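Local structure of Non-reducing end beta-L-arabinofuranosidase (5MQO) at residues Thr211-Phe214 against Asp215-Val218; Ala115-Asp119 against Pro120-Lys124; Ala37-Ile41 against Asp42-Trp46; Asn128-Ala131 against Cys132-Ala136; Asn301-Tyr304 against Ala305-Asp309. The protein is a family GH127 glycoside hydrolase of a gut bacterium, probably an aceric acidase that takes part in the breakdown of complex plant pectin. All coordinates share one frame; numbering follows the deposited sequence.

Overall arrangement
Along the chain the order is interaction 3, 2, 4, 1 and 5. Interaction 3 turns the chain from strand 37-38, at the edge of one sheet, to strand 44-46, at the edge of another, and touches interaction 2, which links helices 102-117 and 120-136. Interaction 4 lies further along helix 120-136, its centre about 18 Å from that of interaction 2. It packs on interaction 1 of helix 212-230, centres about 11 Å apart, through Ile-130 and Leu-213. Interaction 5, on helix 297-314, stands about 30 Å from interaction 4 between centres and is deeply buried. The helical contacts thus run from the outer part of the catalytic domain to its interior.

Interaction 1. Residues Thr211-Phe214 against Asp215-Val218; sequences TTLF and DAAV
Thr-211 and Asp-215 are joined twice at the N-terminal end of the alpha-helix 212-230. The Thr-211 hydroxyl OG1 donates to Asp-215 OD2 over 2.8 Å, meeting the carboxylate from above its plane, and the amide N of Asp-215 bonds to Thr-211 O at 3.1 Å. A chi1 of -161° sets OG1 on the carbonyl side of Thr-211, where the hydroxyl reaches the Asp-215 carboxylate, while Thr-211 O takes the amide independently of that torsion. The i to i+4 pattern then continues: Ala-217 N bonds to Leu-213 O and Val-218 N to Phe-214 O, the latter at 2.8 Å. Beside this last bond, Val-218 CG2 sits over one face of the Phe-214 ring in a CH-pi contact, 4.0 Å from the ring centroid. The same ring stacks with His-205, and the Phe-214 side chain leans on Met-251 of helix 243-255. With an alanine in place of Phe-214, Val-218 CG2 would probably lose its aromatic surface and His-205 its stacking mate, opening a gap beside helix 243-255. Elsewhere on the helix, Leu-213 CD1 rests 4.1 Å from Ala-216 CB.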
loop_
_atom_site.group_PDB
_atom_site.type_symbol
_atom_site.label_atom_id
_atom_site.label_comp_id
_atom_site.label_asym_id
_atom_site.label_seq_id
_atom_site.Cartn_x
_atom_site.Cartn_y
_atom_site.Cartn_z
ATOM N N THR A 211 1.438 26.577 11.749
ATOM C CA THR A 211 2.876 26.525 11.523
ATOM C C THR A 211 3.684 25.996 12.747
ATOM O O THR A 211 4.916 25.942 12.730
ATOM C CB THR A 211 3.355 27.925 11.104
ATOM O OG1 THR A 211 4.627 27.804 10.462
ATOM C CG2 THR A 211 3.459 28.913 12.319
ATOM N N THR A 212 2.978 25.595 13.797
ATOM C CA THR A 212 3.595 25.203 15.059
ATOM C C THR A 212 4.546 23.978 14.920
ATOM O O THR A 212 5.714 24.061 15.307
ATOM C CB THR A 212 2.509 25.089 16.193
ATOM O OG1 THR A 212 3.133 25.005 17.478
ATOM C CG2 THR A 212 1.528 23.916 16.020
ATOM N N LEU A 213 4.076 22.878 14.323
ATOM C CA LEU A 213 4.933 21.700 14.139
ATOM C C LEU A 213 5.787 21.839 12.890
ATOM O O LEU A 213 6.929 21.371 12.863
ATOM C CB LEU A 213 4.126 20.394 14.053
ATOM C CG LEU A 213 4.995 19.114 14.022
ATOM C CD1 LEU A 213 5.908 19.011 15.232
ATOM C CD2 LEU A 213 4.164 17.851 13.890
ATOM N N PHE A 214 5.230 22.455 11.851
ATOM C CA PHE A 214 5.965 22.671 10.599
ATOM C C PHE A 214 7.333 23.329 10.788
ATOM O O PHE A 214 8.337 22.872 10.229
ATOM C CB PHE A 214 5.131 23.524 9.656
ATOM C CG PHE A 214 5.686 23.614 8.269
ATOM C CD1 PHE A 214 5.863 22.472 7.511
ATOM C CD2 PHE A 214 6.024 24.844 7.716
ATOM C CE1 PHE A 214 6.352 22.541 6.231
ATOM C CE2 PHE A 214 6.523 24.922 6.428
ATOM C CZ PHE A 214 6.680 23.765 5.678
ATOM N N ASP A 215 7.366 24.397 11.585
ATOM C CA ASP A 215 8.621 25.102 11.884
ATOM C C ASP A 215 9.602 24.180 12.602
ATOM O O ASP A 215 10.781 24.212 12.312
ATOM C CB ASP A 215 8.369 26.420 12.653
ATOM C CG ASP A 215 7.666 27.503 11.777
ATOM O OD1 ASP A 215 8.014 27.674 10.587
ATOM O OD2 ASP A 215 6.773 28.204 12.283
ATOM N N ALA A 216 9.110 23.316 13.482
ATOM C CA ALA A 216 9.951 22.242 14.061
ATOM C C ALA A 216 10.530 21.319 12.997
ATOM O O ALA A 216 11.686 20.942 13.068
ATOM C CB ALA A 216 9.193 21.420 15.102
ATOM N N ALA A 217 9.731 20.986 12.005
ATOM C CA ALA A 217 10.192 20.171 10.887
ATOM C C ALA A 217 11.231 20.869 9.941
ATOM O O ALA A 217 12.276 20.249 9.618
ATOM C CB ALA A 217 8.979 19.672 10.108
ATOM N N VAL A 218 10.955 22.117 9.509
ATOM C CA VAL A 218 11.903 22.891 8.666
ATOM C C VAL A 218 13.313 22.964 9.322
ATOM O O VAL A 218 14.344 22.869 8.640
ATOM C CB VAL A 218 11.410 24.363 8.379
ATOM C CG1 VAL A 218 12.458 25.210 7.630
ATOM C CG2 VAL A 218 10.108 24.375 7.602
#

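Interaction 2. Residues Ala115-Asp119 against Pro120-Lys124; sequences AVNKD and PELDK
Asp-119 turns its carboxylate anti to the backbone N (chi1 -174°), so that OD1 swings forward to the amide of Glu-121 and caps helix 120-136 as its N-cap residue. The capping bond from Glu-121 N to Asp-119 OD1 is 3.2 Å long and comes in from above the carboxylate plane. A second polar side chain prepares this residue: Asn-117, with chi1 at 78°, folds its amide so that OD1 accepts from Asp-119 N at 3.2 Å, an Asx turn. Between the two, Lys-118 takes a positive phi, and the chain leaves helix 102-117 to enter the next helix within a few residues. Behind the cap, Asp-119 O receives weak bonds from both Leu-122 N and Asp-123 N. The carboxylates of Asp-119 and Glu-121 lie side by side, their planes 17° apart, yet Asp-119 OD1 and Glu-121 OE1 stay 5.5 Å from each other; the helix N-terminus probably eases this gathering of negative charge. A leucine in place of Asp-119 would remove the acceptor, and the Glu-121 amide would probably be left without its capping partner, loosening the first turn. Leu-122 packs on Val-110, Val-113 and Tyr-114 of helix 102-117, while Asp-123 forms a salt bridge with Lys-210. On its way to that helix Leu-122 crosses Asp-119 at about a right angle, with its CG 4.0 Å from Asp-119 CB.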
loop_
_atom_site.group_PDB
_atom_site.type_symbol
_atom_site.label_atom_id
_atom_site.label_comp_id
_atom_site.label_asym_id
_atom_site.label_seq_id
_atom_site.Cartn_x
_atom_site.Cartn_y
_atom_site.Cartn_z
ATOM N N ALA A 115 -7.958 16.042 9.459
ATOM C CA ALA A 115 -8.250 16.740 8.191
ATOM C C ALA A 115 -9.647 16.419 7.634
ATOM O O ALA A 115 -10.296 17.262 7.005
ATOM C CB ALA A 115 -7.176 16.436 7.153
ATOM N N VAL A 116 -10.093 15.200 7.896
ATOM C CA VAL A 116 -11.409 14.710 7.479
ATOM C C VAL A 116 -12.539 15.110 8.425
ATOM O O VAL A 116 -13.645 15.390 7.951
ATOM C CB VAL A 116 -11.385 13.149 7.319
ATOM C CG1 VAL A 116 -12.774 12.513 7.296
ATOM C CG2 VAL A 116 -10.645 12.774 6.055
ATOM N N ASN A 117 -12.291 15.059 9.738
ATOM C CA ASN A 117 -13.388 15.105 10.730
ATOM C C ASN A 117 -13.382 16.296 11.698
ATOM O O ASN A 117 -14.377 16.522 12.378
ATOM C CB ASN A 117 -13.505 13.756 11.478
ATOM C CG ASN A 117 -12.449 13.565 12.556
ATOM O OD1 ASN A 117 -11.617 14.440 12.831
ATOM N ND2 ASN A 117 -12.503 12.417 13.201
ATOM N N LYS A 118 -12.271 17.034 11.784
ATOM C CA LYS A 118 -12.203 18.323 12.510
ATOM C C LYS A 118 -12.561 18.207 13.995
ATOM O O LYS A 118 -13.001 19.180 14.589
ATOM C CB LYS A 118 -13.109 19.385 11.843
ATOM C CG LYS A 118 -12.959 19.528 10.333
ATOM C CD LYS A 118 -11.634 20.188 9.946
ATOM C CE LYS A 118 -11.526 20.328 8.436
ATOM N NZ LYS A 118 -10.452 21.259 8.037
ATOM N N ASP A 119 -12.378 17.022 14.579
ATOM C CA ASP A 119 -12.639 16.801 15.990
ATOM C C ASP A 119 -11.743 17.797 16.747
ATOM O O ASP A 119 -10.510 17.721 16.640
ATOM C CB ASP A 119 -12.316 15.335 16.364
ATOM C CG ASP A 119 -12.709 14.966 17.808
ATOM O OD1 ASP A 119 -13.233 15.835 18.548
ATOM O OD2 ASP A 119 -12.500 13.796 18.205
ATOM N N PRO A 120 -12.349 18.768 17.467
ATOM C CA PRO A 120 -11.463 19.696 18.170
ATOM C C PRO A 120 -10.737 19.054 19.348
ATOM O O PRO A 120 -9.752 19.626 19.815
ATOM C CB PRO A 120 -12.412 20.815 18.623
ATOM C CG PRO A 120 -13.586 20.714 17.695
ATOM C CD PRO A 120 -13.749 19.228 17.538
ATOM N N GLU A 121 -11.192 17.888 19.815
ATOM C CA GLU A 121 -10.412 17.118 20.802
ATOM C C GLU A 121 -9.108 16.546 20.245
ATOM O O GLU A 121 -8.156 16.353 20.999
ATOM C CB GLU A 121 -11.234 16.009 21.480
ATOM C CG GLU A 121 -12.104 16.518 22.639
ATOM C CD GLU A 121 -12.152 15.579 23.844
ATOM O OE1 GLU A 121 -12.034 14.339 23.686
ATOM O OE2 GLU A 121 -12.321 16.091 24.968
ATOM N N LEU A 122 -9.058 16.273 18.942
ATOM C CA LEU A 122 -7.784 15.911 18.299
ATOM C C LEU A 122 -6.864 17.131 18.159
ATOM O O LEU A 122 -5.651 17.002 18.381
ATOM C CB LEU A 122 -7.996 15.235 16.931
ATOM C CG LEU A 122 -8.657 13.845 16.911
ATOM C CD1 LEU A 122 -8.625 13.265 15.498
ATOM C CD2 LEU A 122 -8.035 12.871 17.906
ATOM N N ASP A 123 -7.428 18.295 17.812
ATOM C CA ASP A 123 -6.617 19.488 17.567
ATOM C C ASP A 123 -5.859 19.883 18.819
ATOM O O ASP A 123 -4.704 20.294 18.740
ATOM C CB ASP A 123 -7.464 20.662 17.081
ATOM C CG ASP A 123 -6.637 21.785 16.487
ATOM O OD1 ASP A 123 -5.485 21.570 16.069
ATOM O OD2 ASP A 123 -7.143 22.911 16.427
ATOM N N LYS A 124 -6.508 19.718 19.969
ATOM C CA LYS A 124 -5.898 19.988 21.280
ATOM C C LYS A 124 -4.845 18.941 21.668
ATOM O O LYS A 124 -3.716 19.288 22.061
ATOM C CB LYS A 124 -6.993 20.112 22.351
ATOM C CG LYS A 124 -7.833 21.371 22.136
ATOM C CD LYS A 124 -9.266 21.286 22.655
ATOM C CE LYS A 124 -10.119 22.404 22.049
ATOM N NZ LYS A 124 -11.270 22.828 22.898
#

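Interaction 3. Residues Ala37-Ile41 against Asp42-Trp46; sequences ANTGI and DAVHW
Ile-41 and Asp-42 occupy the two central positions of a type I beta turn that runs from Gly-40 to Ala-43 and links strand 37-38 to strand 44-46. Ile-41 sends CG1 anti to its own backbone N (chi1 -165°), which leaves CG2 in the crowded position, 3.4 Å from Asp-42 N. Beyond the turn the Ile-41 side chain packs on Ala-115 of helix 102-117. Asp-42 bends the other way: a chi1 of 60° folds its carboxylate back over the turn, where OD1 comes within 3.9 Å of Gly-40 C. The turn closes with a bond of 3.2 Å from Ala-43 N to Gly-40 O, the donor standing well above the carbonyl plane although the N-H itself points almost straight at the oxygen. Gly-40 O also takes a weak bond from Thr-39 OG1. That hydroxyl lies 3.7 Å from Val-44 CG2, the two side chains crossing at about a right angle, and Tyr-474 packs against both residues. Backbone bonds from Ala-37 to Leu-476 and from Ala-43 to Thr-492 tie the strands before and after the turn to separate sheets, and Ile-41 pairs with Asn-23. Gly-40 O thus takes one sound bond and one weak one, which implies that side chains contribute only slightly and that closure of the bend is a backbone matter.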
loop_
_atom_site.group_PDB
_atom_site.type_symbol
_atom_site.label_atom_id
_atom_site.label_comp_id
_atom_site.label_asym_id
_atom_site.label_seq_id
_atom_site.Cartn_x
_atom_site.Cartn_y
_atom_site.Cartn_z
ATOM N N ALA A 37 -1.618 15.369 -9.654
ATOM C CA ALA A 37 -1.330 15.683 -8.271
ATOM C C ALA A 37 -2.491 15.227 -7.371
ATOM O O ALA A 37 -3.580 14.905 -7.868
ATOM C CB ALA A 37 -1.076 17.163 -8.140
ATOM N N ASN A 38 -2.225 15.126 -6.066
ATOM C CA ASN A 38 -3.256 14.738 -5.094
ATOM C C ASN A 38 -4.375 15.793 -4.977
ATOM O O ASN A 38 -4.203 16.979 -5.291
ATOM C CB ASN A 38 -2.666 14.534 -3.677
ATOM C CG ASN A 38 -2.014 13.148 -3.453
ATOM O OD1 ASN A 38 -1.307 12.607 -4.298
ATOM N ND2 ASN A 38 -2.227 12.603 -2.275
ATOM N N THR A 39 -5.524 15.314 -4.511
ATOM C CA THR A 39 -6.533 16.135 -3.882
ATOM C C THR A 39 -5.983 16.540 -2.520
ATOM O O THR A 39 -5.134 15.850 -1.949
ATOM C CB THR A 39 -7.855 15.375 -3.623
ATOM O OG1 THR A 39 -7.707 14.460 -2.521
ATOM C CG2 THR A 39 -8.320 14.642 -4.836
ATOM N N GLY A 40 -6.505 17.642 -1.993
ATOM C CA GLY A 40 -6.120 18.157 -0.685
ATOM C C GLY A 40 -6.396 17.129 0.379
ATOM O O GLY A 40 -7.263 16.281 0.232
ATOM N N ILE A 41 -5.623 17.192 1.450
ATOM C CA ILE A 41 -5.688 16.206 2.532
ATOM C C ILE A 41 -7.057 16.202 3.218
ATOM O O ILE A 41 -7.459 15.182 3.770
ATOM C CB ILE A 41 -4.498 16.414 3.523
ATOM C CG1 ILE A 41 -4.322 15.209 4.434
ATOM C CG2 ILE A 41 -4.646 17.681 4.351
ATOM C CD1 ILE A 41 -2.981 15.190 5.131
ATOM N N ASP A 42 -7.764 17.334 3.123
ATOM C CA ASP A 42 -9.119 17.551 3.689
ATOM C C ASP A 42 -10.329 17.367 2.728
ATOM O O ASP A 42 -11.508 17.393 3.169
ATOM C CB ASP A 42 -9.195 18.952 4.347
ATOM C CG ASP A 42 -8.907 20.140 3.364
ATOM O OD1 ASP A 42 -8.379 19.985 2.240
ATOM O OD2 ASP A 42 -9.200 21.278 3.762
ATOM N N ALA A 43 -10.045 17.137 1.446
ATOM C CA ALA A 43 -11.071 17.131 0.392
ATOM C C ALA A 43 -11.950 15.891 0.282
ATOM O O ALA A 43 -13.078 16.004 -0.174
ATOM C CB ALA A 43 -10.413 17.375 -0.953
ATOM N N VAL A 44 -11.446 14.718 0.660
ATOM C CA VAL A 44 -12.181 13.470 0.470
ATOM C C VAL A 44 -12.508 12.893 1.844
ATOM O O VAL A 44 -11.610 12.751 2.664
ATOM C CB VAL A 44 -11.367 12.461 -0.386
ATOM C CG1 VAL A 44 -12.136 11.164 -0.616
ATOM C CG2 VAL A 44 -10.996 13.073 -1.738
ATOM N N HIS A 45 -13.793 12.623 2.118
ATOM C CA HIS A 45 -14.217 11.818 3.289
ATOM C C HIS A 45 -14.880 10.524 2.801
ATOM O O HIS A 45 -15.791 10.581 1.985
ATOM C CB HIS A 45 -15.287 12.498 4.171
ATOM C CG HIS A 45 -15.049 13.939 4.497
ATOM N ND1 HIS A 45 -13.806 14.534 4.485
ATOM C CD2 HIS A 45 -15.913 14.891 4.919
ATOM C CE1 HIS A 45 -13.921 15.803 4.841
ATOM N NE2 HIS A 45 -15.188 16.039 5.119
ATOM N N TRP A 46 -14.459 9.378 3.336
ATOM C CA TRP A 46 -15.253 8.151 3.229
ATOM C C TRP A 46 -16.592 8.388 3.941
ATOM O O TRP A 46 -16.628 9.046 4.992
ATOM C CB TRP A 46 -14.586 6.929 3.906
ATOM C CG TRP A 46 -13.262 6.544 3.396
ATOM C CD1 TRP A 46 -12.103 6.421 4.125
ATOM C CD2 TRP A 46 -12.918 6.233 2.039
ATOM N NE1 TRP A 46 -11.066 6.043 3.300
ATOM C CE2 TRP A 46 -11.536 5.919 2.019
ATOM C CE3 TRP A 46 -13.641 6.187 0.844
ATOM C CZ2 TRP A 46 -10.869 5.563 0.859
ATOM C CZ3 TRP A 46 -12.975 5.839 -0.323
ATOM C CH2 TRP A 46 -11.597 5.524 -0.304
#

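Interaction 4. Residues Asn128-Ala131 against Cys132-Ala136; sequences NFIA and CVVKA
Phe-129 and Val-133 form the buried side of this piece of helix 120-136, with Phe-129 CE2 3.7 Å from Val-133 CG2. The methyl approaches the ring obliquely, and its place follows from Val-133 chi1 (169°), which sets CG2 beside the backbone N and within 3.4 Å of Phe-129 O. Met-103, Tyr-104 and Met-107 of helix 102-117 pack on the Phe-129 side chain, and Ile-143 touches Val-133. One residue on, Ile-130 and Val-134 meet less closely, Ile-130 CG2 lying 4.0 Å from Val-134 CG2. This pair spans the boundary, since Ile-130 is buried whereas Val-134 is exposed. The solvent side holds Asn-128, Ala-131 and Lys-135; there the contact is mostly backbone, and the Lys-135 chain, bent at chi3, leads away from the preceding turn. Bond lengths vary along the helix. Val-134 N reaches Ile-130 O at 2.8 Å, while the bond from Cys-132 N to Asn-128 O, at 3.4 Å, is weak. A buried apolar row and an exposed face of mixed character, Asn-128 and Lys-135 beside Ala-131 and Val-134, are the pattern of an amphipathic alpha-helix, here an outlying one in a catalytic domain whose clan is named for its six helical hairpins.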
loop_
_atom_site.group_PDB
_atom_site.type_symbol
_atom_site.label_atom_id
_atom_site.label_comp_id
_atom_site.label_asym_id
_atom_site.label_seq_id
_atom_site.Cartn_x
_atom_site.Cartn_y
_atom_site.Cartn_z
ATOM N N ASN A 128 -0.833 19.723 22.250
ATOM C CA ASN A 128 -0.032 19.212 23.374
ATOM C C ASN A 128 1.170 18.365 22.945
ATOM O O ASN A 128 2.248 18.488 23.514
ATOM C CB ASN A 128 -0.896 18.448 24.386
ATOM C CG ASN A 128 -1.623 19.385 25.330
ATOM O OD1 ASN A 128 -1.012 20.313 25.880
ATOM N ND2 ASN A 128 -2.928 19.166 25.514
ATOM N N PHE A 129 0.989 17.500 21.957
ATOM C CA PHE A 129 2.107 16.709 21.444
ATOM C C PHE A 129 3.194 17.630 20.895
ATOM O O PHE A 129 4.372 17.479 21.218
ATOM C CB PHE A 129 1.636 15.743 20.358
ATOM C CG PHE A 129 2.724 14.850 19.852
ATOM C CD1 PHE A 129 3.076 13.705 20.554
ATOM C CD2 PHE A 129 3.419 15.163 18.691
ATOM C CE1 PHE A 129 4.095 12.880 20.099
ATOM C CE2 PHE A 129 4.438 14.344 18.238
ATOM C CZ PHE A 129 4.780 13.204 18.942
ATOM N N ILE A 130 2.755 18.594 20.093
ATOM C CA ILE A 130 3.622 19.590 19.465
ATOM C C ILE A 130 4.380 20.462 20.498
ATOM O O ILE A 130 5.588 20.684 20.353
ATOM C CB ILE A 130 2.793 20.472 18.505
ATOM C CG1 ILE A 130 2.283 19.630 17.333
ATOM C CG2 ILE A 130 3.597 21.652 17.988
ATOM C CD1 ILE A 130 1.062 20.209 16.646
ATOM N N ALA A 131 3.689 20.950 21.529
ATOM C CA ALA A 131 4.338 21.716 22.610
ATOM C C ALA A 131 5.542 20.999 23.237
ATOM O O ALA A 131 6.560 21.630 23.507
ATOM C CB ALA A 131 3.327 22.055 23.693
ATOM N N CYS A 132 5.409 19.692 23.469
ATOM C CA CYS A 132 6.506 18.866 24.004
ATOM C C CYS A 132 7.644 18.728 23.017
ATOM O O CYS A 132 8.815 18.748 23.406
ATOM C CB CYS A 132 6.029 17.457 24.350
ATOM S SG CYS A 132 4.737 17.373 25.596
ATOM N N VAL A 133 7.294 18.548 21.745
ATOM C CA VAL A 133 8.289 18.454 20.677
ATOM C C VAL A 133 9.083 19.763 20.576
ATOM O O VAL A 133 10.319 19.729 20.581
ATOM C CB VAL A 133 7.634 18.106 19.319
ATOM C CG1 VAL A 133 8.614 18.279 18.165
ATOM C CG2 VAL A 133 7.104 16.682 19.330
ATOM N N VAL A 134 8.371 20.894 20.512
ATOM C CA VAL A 134 8.994 22.232 20.352
ATOM C C VAL A 134 9.887 22.579 21.550
ATOM O O VAL A 134 10.983 23.107 21.371
ATOM C CB VAL A 134 7.930 23.352 20.112
ATOM C CG1 VAL A 134 8.529 24.764 20.208
ATOM C CG2 VAL A 134 7.270 23.172 18.752
ATOM N N LYS A 135 9.414 22.273 22.758
ATOM C CA LYS A 135 10.181 22.511 23.985
ATOM C C LYS A 135 11.535 21.752 23.946
ATOM O O LYS A 135 12.556 22.257 24.433
ATOM C CB LYS A 135 9.338 22.117 25.216
ATOM C CG LYS A 135 9.790 22.730 26.543
ATOM C CD LYS A 135 8.902 22.304 27.717
ATOM C CE LYS A 135 9.208 20.868 28.147
ATOM N NZ LYS A 135 8.517 20.449 29.395
ATOM N N ALA A 136 11.538 20.570 23.320
ATOM C CA ALA A 136 12.715 19.703 23.238
ATOM C C ALA A 136 13.734 19.985 22.117
ATOM O O ALA A 136 14.826 19.424 22.133
ATOM C CB ALA A 136 12.256 18.265 23.128
#

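Interaction 5. Residues Asn301-Tyr304 against Ala305-Asp309; sequences NYLY and AGVAD
Leu-303 and Val-307 lie side by side and point the same way, one helical turn apart, with Leu-303 CD1 3.7 Å from Val-307 CG2. Leu-303 runs anti to its backbone N (chi1 166°), and from there its CD1 branch leans forward toward the following turn. The same Val-307 methyl also rests against Leu-303 O at 3.4 Å, beside the bond of 2.9 Å from Val-307 N to that oxygen. Tyr-304 is turned differently: its CG stands beside its own backbone N (chi1 -49°), the ring runs back from the following turn, and the side chain packs on Ile-326 of helix 317-333. Such close i to i+4 contacts belong to a regular alpha-helix, here helix 297-314 inside the GH127 catalytic domain, with neighbouring helices packed around it. Helix 382-399 receives Tyr-302 at Ile-386 and Leu-390, and the phenol OH of Tyr-302 is bonded to Asn-461. Asn-301, also buried, is satisfied by Tyr-367 and by the backbone oxygen of Ala-384. Across the turn, Tyr-302 O accepts from Gly-306 N at 2.9 Å and has the Ala-305 methyl CB close by at 3.4 Å. Tyr-304 O takes the amide N of Ala-308 at 3.1 Å.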
loop_
_atom_site.group_PDB
_atom_site.type_symbol
_atom_site.label_atom_id
_atom_site.label_comp_id
_atom_site.label_asym_id
_atom_site.label_seq_id
_atom_site.Cartn_x
_atom_site.Cartn_y
_atom_site.Cartn_z
ATOM N N ASN A 301 11.815 -0.650 -1.755
ATOM C CA ASN A 301 10.632 -0.041 -2.263
ATOM C C ASN A 301 10.586 1.434 -1.864
ATOM O O ASN A 301 10.253 2.255 -2.710
ATOM C CB ASN A 301 9.408 -0.797 -1.797
ATOM C CG ASN A 301 9.210 -2.114 -2.518
ATOM O OD1 ASN A 301 9.859 -2.416 -3.523
ATOM N ND2 ASN A 301 8.271 -2.909 -2.011
ATOM N N TYR A 302 10.962 1.773 -0.623
ATOM C CA TYR A 302 11.040 3.187 -0.201
ATOM C C TYR A 302 12.070 3.975 -1.017
ATOM O O TYR A 302 11.813 5.117 -1.364
ATOM C CB TYR A 302 11.271 3.342 1.322
ATOM C CG TYR A 302 10.000 3.201 2.143
ATOM C CD1 TYR A 302 9.185 4.285 2.374
ATOM C CD2 TYR A 302 9.592 1.988 2.632
ATOM C CE1 TYR A 302 8.001 4.171 3.101
ATOM C CE2 TYR A 302 8.422 1.860 3.357
ATOM C CZ TYR A 302 7.627 2.955 3.596
ATOM O OH TYR A 302 6.458 2.828 4.320
ATOM N N LEU A 303 13.204 3.345 -1.349
ATOM C CA LEU A 303 14.179 3.926 -2.305
ATOM C C LEU A 303 13.503 4.229 -3.603
ATOM O O LEU A 303 13.577 5.351 -4.063
ATOM C CB LEU A 303 15.367 2.999 -2.607
ATOM C CG LEU A 303 16.296 3.311 -3.806
ATOM C CD1 LEU A 303 17.008 4.629 -3.653
ATOM C CD2 LEU A 303 17.347 2.238 -3.990
ATOM N N TYR A 304 12.842 3.229 -4.185
ATOM C CA TYR A 304 12.251 3.401 -5.520
ATOM C C TYR A 304 11.220 4.555 -5.539
ATOM O O TYR A 304 11.203 5.376 -6.469
ATOM C CB TYR A 304 11.666 2.080 -6.100
ATOM C CG TYR A 304 12.585 0.900 -6.026
ATOM C CD1 TYR A 304 13.950 1.055 -6.172
ATOM C CD2 TYR A 304 12.086 -0.388 -5.792
ATOM C CE1 TYR A 304 14.805 -0.015 -6.085
ATOM C CE2 TYR A 304 12.944 -1.477 -5.723
ATOM C CZ TYR A 304 14.306 -1.276 -5.868
ATOM O OH TYR A 304 15.207 -2.302 -5.801
ATOM N N ALA A 305 10.420 4.608 -4.486
ATOM C CA ALA A 305 9.482 5.684 -4.262
ATOM C C ALA A 305 10.156 7.041 -4.249
ATOM O O ALA A 305 9.736 7.961 -4.962
ATOM C CB ALA A 305 8.792 5.469 -2.930
ATOM N N GLY A 306 11.187 7.152 -3.405
ATOM C CA GLY A 306 11.954 8.381 -3.223
ATOM C C GLY A 306 12.559 8.853 -4.523
ATOM O O GLY A 306 12.539 10.045 -4.812
ATOM N N VAL A 307 13.077 7.924 -5.320
ATOM C CA VAL A 307 13.651 8.267 -6.619
ATOM C C VAL A 307 12.603 8.826 -7.601
ATOM O O VAL A 307 12.891 9.749 -8.361
ATOM C CB VAL A 307 14.413 7.057 -7.210
ATOM C CG1 VAL A 307 14.803 7.262 -8.674
ATOM C CG2 VAL A 307 15.670 6.802 -6.383
ATOM N N ALA A 308 11.393 8.271 -7.567
ATOM C CA ALA A 308 10.297 8.747 -8.385
ATOM C C ALA A 308 9.946 10.153 -8.006
ATOM O O ALA A 308 9.685 10.987 -8.863
ATOM C CB ALA A 308 9.095 7.862 -8.233
ATOM N N ASP A 309 9.968 10.409 -6.706
ATOM C CA ASP A 309 9.814 11.768 -6.184
ATOM C C ASP A 309 10.897 12.746 -6.676
ATOM O O ASP A 309 10.585 13.878 -7.050
ATOM C CB ASP A 309 9.719 11.747 -4.649
ATOM C CG ASP A 309 8.294 11.659 -4.160
ATOM O OD1 ASP A 309 7.385 12.051 -4.923
ATOM O OD2 ASP A 309 8.085 11.228 -3.005
#